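Local coordinates for aclacinomycin-N/aclacinomycin-A oxidase (Streptomyces galilaeus, PDB 2IPI), which oxidises the terminal sugar of aclacinomycins in the last two steps of their biosynthesis, using molecular oxygen and a bicovalently attached FAD, at residues W226-P230 with Q239-K243; P245-L249 with Q308-G312; W372-Q376 with E447-T451. All blocks are in the same frame, centred on the assembly; numbering follows the deposited sequence.

Interaction 1: residues W226-P230 with Q239-K243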
# COMPACT_ATOMS: atom_id res chain seq x y z
N TRP A 226 11.97 -5.16 -12.22
CA TRP A 226 13.41 -5.11 -12.01
C TRP A 226 13.81 -4.12 -10.94
O TRP A 226 13.40 -2.97 -11.00
CB TRP A 226 14.19 -4.87 -13.32
CG TRP A 226 14.06 -6.01 -14.30
CD1 TRP A 226 13.04 -6.14 -15.21
CD2 TRP A 226 14.91 -7.15 -14.52
NE1 TRP A 226 13.21 -7.28 -15.96
CE2 TRP A 226 14.35 -7.93 -15.55
CE3 TRP A 226 16.08 -7.62 -13.93
CZ2 TRP A 226 14.91 -9.11 -16.02
CZ3 TRP A 226 16.65 -8.80 -14.39
CH2 TRP A 226 16.07 -9.55 -15.43
N PHE A 227 14.59 -4.57 -9.95
CA PHE A 227 15.03 -3.68 -8.89
C PHE A 227 16.55 -3.51 -8.80
O PHE A 227 17.29 -4.47 -8.90
CB PHE A 227 14.56 -4.19 -7.50
CG PHE A 227 13.04 -4.11 -7.45
CD1 PHE A 227 12.27 -5.21 -7.76
CD2 PHE A 227 12.43 -2.90 -7.10
CE1 PHE A 227 10.88 -5.14 -7.77
CE2 PHE A 227 11.04 -2.84 -7.10
CZ PHE A 227 10.28 -3.94 -7.42
N ARG A 228 16.93 -2.26 -8.57
CA ARG A 228 18.28 -1.83 -8.29
C ARG A 228 18.25 -0.43 -7.70
O ARG A 228 17.59 0.46 -8.27
CB ARG A 228 19.11 -1.84 -9.58
CG ARG A 228 20.60 -2.04 -9.36
CD ARG A 228 21.39 -0.84 -9.83
NE ARG A 228 21.50 -0.80 -11.28
CZ ARG A 228 20.68 -0.19 -12.12
NH1 ARG A 228 19.61 0.48 -11.67
NH2 ARG A 228 20.90 -0.22 -13.44
N THR A 229 18.95 -0.23 -6.60
CA THR A 229 19.06 1.12 -6.05
C THR A 229 19.74 2.05 -7.05
O THR A 229 20.84 1.73 -7.49
CB THR A 229 19.83 1.12 -4.72
OG1 THR A 229 19.16 0.22 -3.82
CG2 THR A 229 19.82 2.51 -4.11
N PRO A 230 19.11 3.16 -7.43
CA PRO A 230 19.74 4.11 -8.36
C PRO A 230 21.14 4.49 -7.90
O PRO A 230 22.06 4.62 -8.72
CB PRO A 230 18.79 5.30 -8.35
CG PRO A 230 17.46 4.65 -8.06
CD PRO A 230 17.76 3.60 -7.02
N GLN A 239 25.31 -5.66 -2.88
CA GLN A 239 25.49 -4.23 -2.64
C GLN A 239 24.65 -3.42 -3.63
O GLN A 239 24.90 -2.22 -3.77
CB GLN A 239 26.94 -3.80 -2.77
CG GLN A 239 27.91 -4.36 -1.73
CD GLN A 239 29.18 -3.54 -1.71
OE1 GLN A 239 29.26 -2.43 -1.17
NE2 GLN A 239 30.22 -4.10 -2.34
N LEU A 240 23.71 -4.09 -4.28
CA LEU A 240 22.91 -3.42 -5.32
C LEU A 240 21.52 -3.06 -4.80
O LEU A 240 20.75 -2.38 -5.50
CB LEU A 240 22.82 -4.26 -6.60
CG LEU A 240 24.12 -4.32 -7.42
CD1 LEU A 240 23.89 -4.94 -8.79
CD2 LEU A 240 24.74 -2.94 -7.54
N LEU A 241 21.17 -3.49 -3.60
CA LEU A 241 19.93 -3.04 -2.96
C LEU A 241 20.20 -2.97 -1.45
O LEU A 241 21.19 -3.57 -1.01
CB LEU A 241 18.73 -3.92 -3.25
CG LEU A 241 18.15 -4.19 -4.62
CD1 LEU A 241 17.35 -5.48 -4.65
CD2 LEU A 241 17.25 -3.01 -4.95
N PRO A 242 19.39 -2.29 -0.65
CA PRO A 242 19.67 -2.18 0.79
C PRO A 242 19.77 -3.54 1.46
O PRO A 242 19.06 -4.50 1.16
CB PRO A 242 18.46 -1.40 1.32
CG PRO A 242 18.08 -0.56 0.12
CD PRO A 242 18.13 -1.59 -1.00
N LYS A 243 20.69 -3.59 2.43
CA LYS A 243 20.91 -4.76 3.24
C LYS A 243 19.93 -4.88 4.40
O LYS A 243 19.63 -3.88 5.04
CB LYS A 243 22.33 -4.75 3.84
CG LYS A 243 23.12 -5.99 3.43
CD LYS A 243 23.63 -5.81 2.00
CE LYS A 243 25.11 -5.44 2.01
NZ LYS A 243 25.94 -6.68 1.88
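The polar part of this contact centres on one carbonyl. Thr229 N donates to Leu240 O over 3.0 Å at an N-H...O angle of 165°, a nearly straight bond. Thr229 OG1 lies 3.5 Å from the same Leu240 O, at best a weak bond, and the stronger polar partner of this hydroxyl is His176, on the loop leading into strand 177-185. The CA atoms of Thr229 and Leu241, 5.3 Å apart, are the closest pair of CA atoms across the two segments. Strand 221-227, the central strand of the five-stranded antiparallel sheet in the FAD-binding region of this PCMH-type flavoenzyme, runs out after Phe227, and the irregular link toward strand 248-256 comes back to cross its end.

Van der Waals contacts surround the bond. Leu241 CD2 meets Phe227 CB at 3.9 Å and Arg228 CA at 3.7 Å, and Leu240 CB approaches Arg228 CG at 4.2 Å. Thr229 OG1 touches Pro242 CD at 3.5 Å. Both leucines also rest on Phe121 of the neighbouring strand 120-123, while the Arg228 side chain makes a cation-pi contact with Tyr178.

Interaction 2: residues P245-L249 with Q308-G312; sequences PTSTL and QIDGG
Leu249, Asp310 and Ile309 set this antiparallel strand pairing. Leu249 (t, chi2 p) faces Ile309 in a hydrogen-bonded pair, CA to CA 5.5 Å: Leu249 N donates to Ile309 O at 2.9 Å and Ile309 N to Leu249 O at 3.2 Å. Their side chains share one face, with Leu249 CB 4.2 Å from Ile309 CG2, and both pack on Leu320 of helix 316-327. Gln308 CA adds a CA-H...O contact to Leu249 O at 3.4 Å.

The next pair, Thr248 with Asp310, is non-hydrogen-bonded, CA to CA 5.0 Å, with side chains on the other face. The register continues in the CA pairs Ser247-Gly311 (4.9 Å) and Thr246-Gly312 (5.2 Å). The strands belong to the seven-stranded antiparallel sheet of the substrate-binding half of this flavoenzyme, and here strand 302-310 finishes as strand 248-256 gets under way.

Asp310, beta-like at phi/psi -65/114 and t at chi1, fixes that end. Its OD1 accepts from Gly312 N at 2.9 Å, an Asx turn, and from Thr246 N at 3.1 Å, while Pro245 CB lies 3.6 Å from OD1. Thr246 is helical (-57/-42); Ser247, chi1 p, is fully extended (-167/175). Ser247 O receives Gly311 N at 2.9 Å and a CA-H...O contact from Asp310 CA at 3.3 Å. Gly311 and Gly312 adopt helical-region angles, -63/-6 and -96/4; a CB on either would clash, with Ser247 OG and Thr246 OG1 respectively.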
# COMPACT_ATOMS: atom_id res chain seq x y z
N PRO A 245 18.32 -5.48 8.03
CA PRO A 245 18.79 -5.17 9.38
C PRO A 245 19.41 -6.39 10.04
O PRO A 245 19.09 -7.52 9.69
CB PRO A 245 17.51 -4.80 10.15
CG PRO A 245 16.65 -4.26 9.05
CD PRO A 245 16.88 -5.22 7.90
N THR A 246 20.29 -6.13 11.00
CA THR A 246 20.93 -7.19 11.79
C THR A 246 19.89 -8.06 12.48
O THR A 246 19.94 -9.29 12.54
CB THR A 246 21.87 -6.59 12.85
OG1 THR A 246 22.90 -5.84 12.23
CG2 THR A 246 22.51 -7.73 13.63
N SER A 247 18.89 -7.37 13.02
CA SER A 247 17.77 -7.96 13.73
C SER A 247 16.66 -6.93 13.92
O SER A 247 16.85 -5.76 13.57
CB SER A 247 18.23 -8.47 15.11
OG SER A 247 18.86 -7.41 15.81
N THR A 248 15.53 -7.36 14.46
CA THR A 248 14.41 -6.48 14.73
C THR A 248 14.12 -6.42 16.23
O THR A 248 13.65 -7.41 16.81
CB THR A 248 13.12 -6.94 14.01
OG1 THR A 248 13.30 -6.95 12.59
CG2 THR A 248 11.96 -5.99 14.30
N LEU A 249 14.36 -5.27 16.84
CA LEU A 249 13.98 -5.02 18.23
C LEU A 249 12.57 -4.42 18.28
O LEU A 249 12.31 -3.41 17.64
CB LEU A 249 14.96 -4.10 18.93
CG LEU A 249 14.52 -3.45 20.24
CD1 LEU A 249 14.00 -4.48 21.24
CD2 LEU A 249 15.67 -2.66 20.87
N GLN A 308 9.26 -0.60 15.95
CA GLN A 308 10.36 -1.52 15.67
C GLN A 308 11.58 -0.77 15.14
O GLN A 308 11.44 0.34 14.64
CB GLN A 308 9.93 -2.62 14.71
CG GLN A 308 9.75 -2.17 13.27
CD GLN A 308 9.00 -3.19 12.43
OE1 GLN A 308 9.53 -4.24 12.05
NE2 GLN A 308 7.74 -2.86 12.15
N ILE A 309 12.76 -1.37 15.26
CA ILE A 309 14.00 -0.77 14.78
C ILE A 309 15.08 -1.84 14.60
O ILE A 309 14.99 -2.93 15.17
CB ILE A 309 14.54 0.31 15.74
CG1 ILE A 309 15.52 1.27 15.11
CG2 ILE A 309 15.15 -0.35 16.98
CD1 ILE A 309 15.66 2.63 15.75
N ASP A 310 16.10 -1.53 13.80
CA ASP A 310 17.22 -2.45 13.59
C ASP A 310 17.95 -2.62 14.92
O ASP A 310 18.54 -1.66 15.43
CB ASP A 310 18.10 -1.92 12.49
CG ASP A 310 19.52 -2.41 12.37
OD1 ASP A 310 19.81 -3.59 12.65
OD2 ASP A 310 20.37 -1.58 11.96
N GLY A 311 17.89 -3.82 15.46
CA GLY A 311 18.56 -4.16 16.69
C GLY A 311 20.07 -4.06 16.63
O GLY A 311 20.74 -4.22 17.66
N GLY A 312 20.65 -3.79 15.46
CA GLY A 312 22.09 -3.63 15.38
C GLY A 312 22.54 -2.20 15.44
O GLY A 312 23.75 -1.94 15.28

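Interaction 3: residues W372-Q376 with E447-T451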
# COMPACT_ATOMS: atom_id res chain seq x y z
N TRP A 372 -2.64 16.15 13.71
CA TRP A 372 -4.06 16.43 13.82
C TRP A 372 -4.29 17.72 14.61
O TRP A 372 -3.39 18.17 15.32
CB TRP A 372 -4.77 15.30 14.55
CG TRP A 372 -4.73 13.92 13.99
CD1 TRP A 372 -4.13 12.82 14.54
CD2 TRP A 372 -5.32 13.48 12.77
NE1 TRP A 372 -4.32 11.73 13.72
CE2 TRP A 372 -5.04 12.10 12.63
CE3 TRP A 372 -6.06 14.14 11.78
CZ2 TRP A 372 -5.48 11.36 11.53
CZ3 TRP A 372 -6.48 13.40 10.70
CH2 TRP A 372 -6.20 12.04 10.58
N THR A 373 -5.48 18.32 14.50
CA THR A 373 -5.79 19.49 15.31
C THR A 373 -6.31 19.08 16.68
O THR A 373 -6.56 17.90 16.90
CB THR A 373 -6.82 20.40 14.61
OG1 THR A 373 -7.20 21.44 15.52
CG2 THR A 373 -8.12 19.69 14.27
N ALA A 374 -6.52 20.06 17.56
CA ALA A 374 -7.24 19.82 18.81
C ALA A 374 -8.58 19.14 18.55
O ALA A 374 -8.97 18.18 19.20
CB ALA A 374 -7.47 21.12 19.58
N ALA A 375 -9.31 19.67 17.57
CA ALA A 375 -10.65 19.20 17.25
C ALA A 375 -10.64 17.81 16.61
O ALA A 375 -11.47 16.96 16.95
CB ALA A 375 -11.34 20.20 16.34
N GLN A 376 -9.71 17.58 15.69
CA GLN A 376 -9.63 16.27 15.05
C GLN A 376 -9.32 15.19 16.07
O GLN A 376 -9.93 14.13 16.10
CB GLN A 376 -8.61 16.29 13.91
CG GLN A 376 -9.10 17.00 12.65
CD GLN A 376 -7.98 17.34 11.68
OE1 GLN A 376 -8.12 17.08 10.48
NE2 GLN A 376 -6.90 17.93 12.18
N GLU A 447 -15.89 13.59 9.34
CA GLU A 447 -15.84 14.47 10.51
C GLU A 447 -14.42 14.93 10.79
O GLU A 447 -14.22 16.12 11.11
CB GLU A 447 -16.44 13.72 11.69
CG GLU A 447 -17.15 14.59 12.71
CD GLU A 447 -17.45 13.76 13.95
OE1 GLU A 447 -18.48 13.06 13.94
OE2 GLU A 447 -16.62 13.82 14.89
N ILE A 448 -13.39 14.09 10.70
CA ILE A 448 -12.10 14.75 10.93
C ILE A 448 -11.65 15.52 9.69
O ILE A 448 -10.71 16.32 9.78
CB ILE A 448 -10.96 13.83 11.39
CG1 ILE A 448 -9.86 13.67 10.32
CG2 ILE A 448 -11.45 12.49 11.91
CD1 ILE A 448 -9.61 12.22 10.02
N PHE A 449 -12.26 15.35 8.52
CA PHE A 449 -11.77 16.15 7.38
C PHE A 449 -12.84 17.15 6.94
O PHE A 449 -12.77 17.73 5.86
CB PHE A 449 -11.34 15.26 6.22
CG PHE A 449 -10.02 14.56 6.53
CD1 PHE A 449 -8.89 15.31 6.79
CD2 PHE A 449 -9.96 13.17 6.57
CE1 PHE A 449 -7.68 14.71 7.08
CE2 PHE A 449 -8.75 12.55 6.86
CZ PHE A 449 -7.63 13.33 7.11
N ALA A 450 -13.79 17.30 7.85
CA ALA A 450 -14.97 18.12 7.74
C ALA A 450 -14.67 19.56 7.35
O ALA A 450 -15.47 20.17 6.63
CB ALA A 450 -15.74 18.10 9.07
N THR A 451 -13.55 20.15 7.79
CA THR A 451 -13.35 21.55 7.42
C THR A 451 -13.01 21.72 5.95
O THR A 451 -12.90 22.83 5.41
CB THR A 451 -12.23 22.19 8.27
OG1 THR A 451 -12.38 23.61 8.13
CG2 THR A 451 -10.86 21.79 7.77
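Trp372 brings the six-membered part of its indole up to Ile448, CZ3 lying 3.4 Å from Ile448 CG1, and the same CZ3 reaches Phe449 CZ at 3.8 Å. The two aromatic rings meet obliquely, centroids 5.8 Å apart and planes at 49°, with Phe449 CZ near the plane of the indole at its edge. Ile448 aims its CA-to-CB bond at the other segment and has the most surface covered of any residue here.

Gln376 is the other close neighbour. Gln376 CA and Ile448 CA, 5.0 Å apart, are the nearest CA pair. The Gln376 side chain extends over the carbonyl at the end of helix 434-448, with the modelled OE1 2.8 Å from Ile448 O. Thr373 is the N-cap of helix 374-385, its OG1 accepting a weak bond of 3.4 Å from Ala375 N. On the partner side, Phe449 is the first residue to leave helical geometry and sets its ring edge-to-face with Tyr445, one turn back.

The contact therefore joins the N-terminal end of one helix to the C-terminal end of another. Trp372 and Ile448 also touch Met424 of strand 420-428, so this is helix-on-sheet packing: the first turn of helix 374-385 lies beside the last turn of helix 434-448 over the seven-stranded antiparallel sheet that carries the catalytic Tyr397.

Overall arrangement
From the N terminus, the chain first builds the FAD-binding region. Interaction 1 closes a short loop, eight residues without helix or strand, where strand 221-227 gives way to the link into the seven-stranded sheet. Interaction 2 opens almost at once, on segment 245-249, and closes across 58 residues holding helix 262-278 and strand 290-296, joining neighbouring strands of that sheet. Interaction 3 follows with a span of 70 residues and ties two helices at the same sheet. The three are in series, none nested or crossed. Interactions 1 and 2 have centres 20 Å apart; interactions 1 and 3, 40 Å apart, lie on opposite sides of the chain's centre.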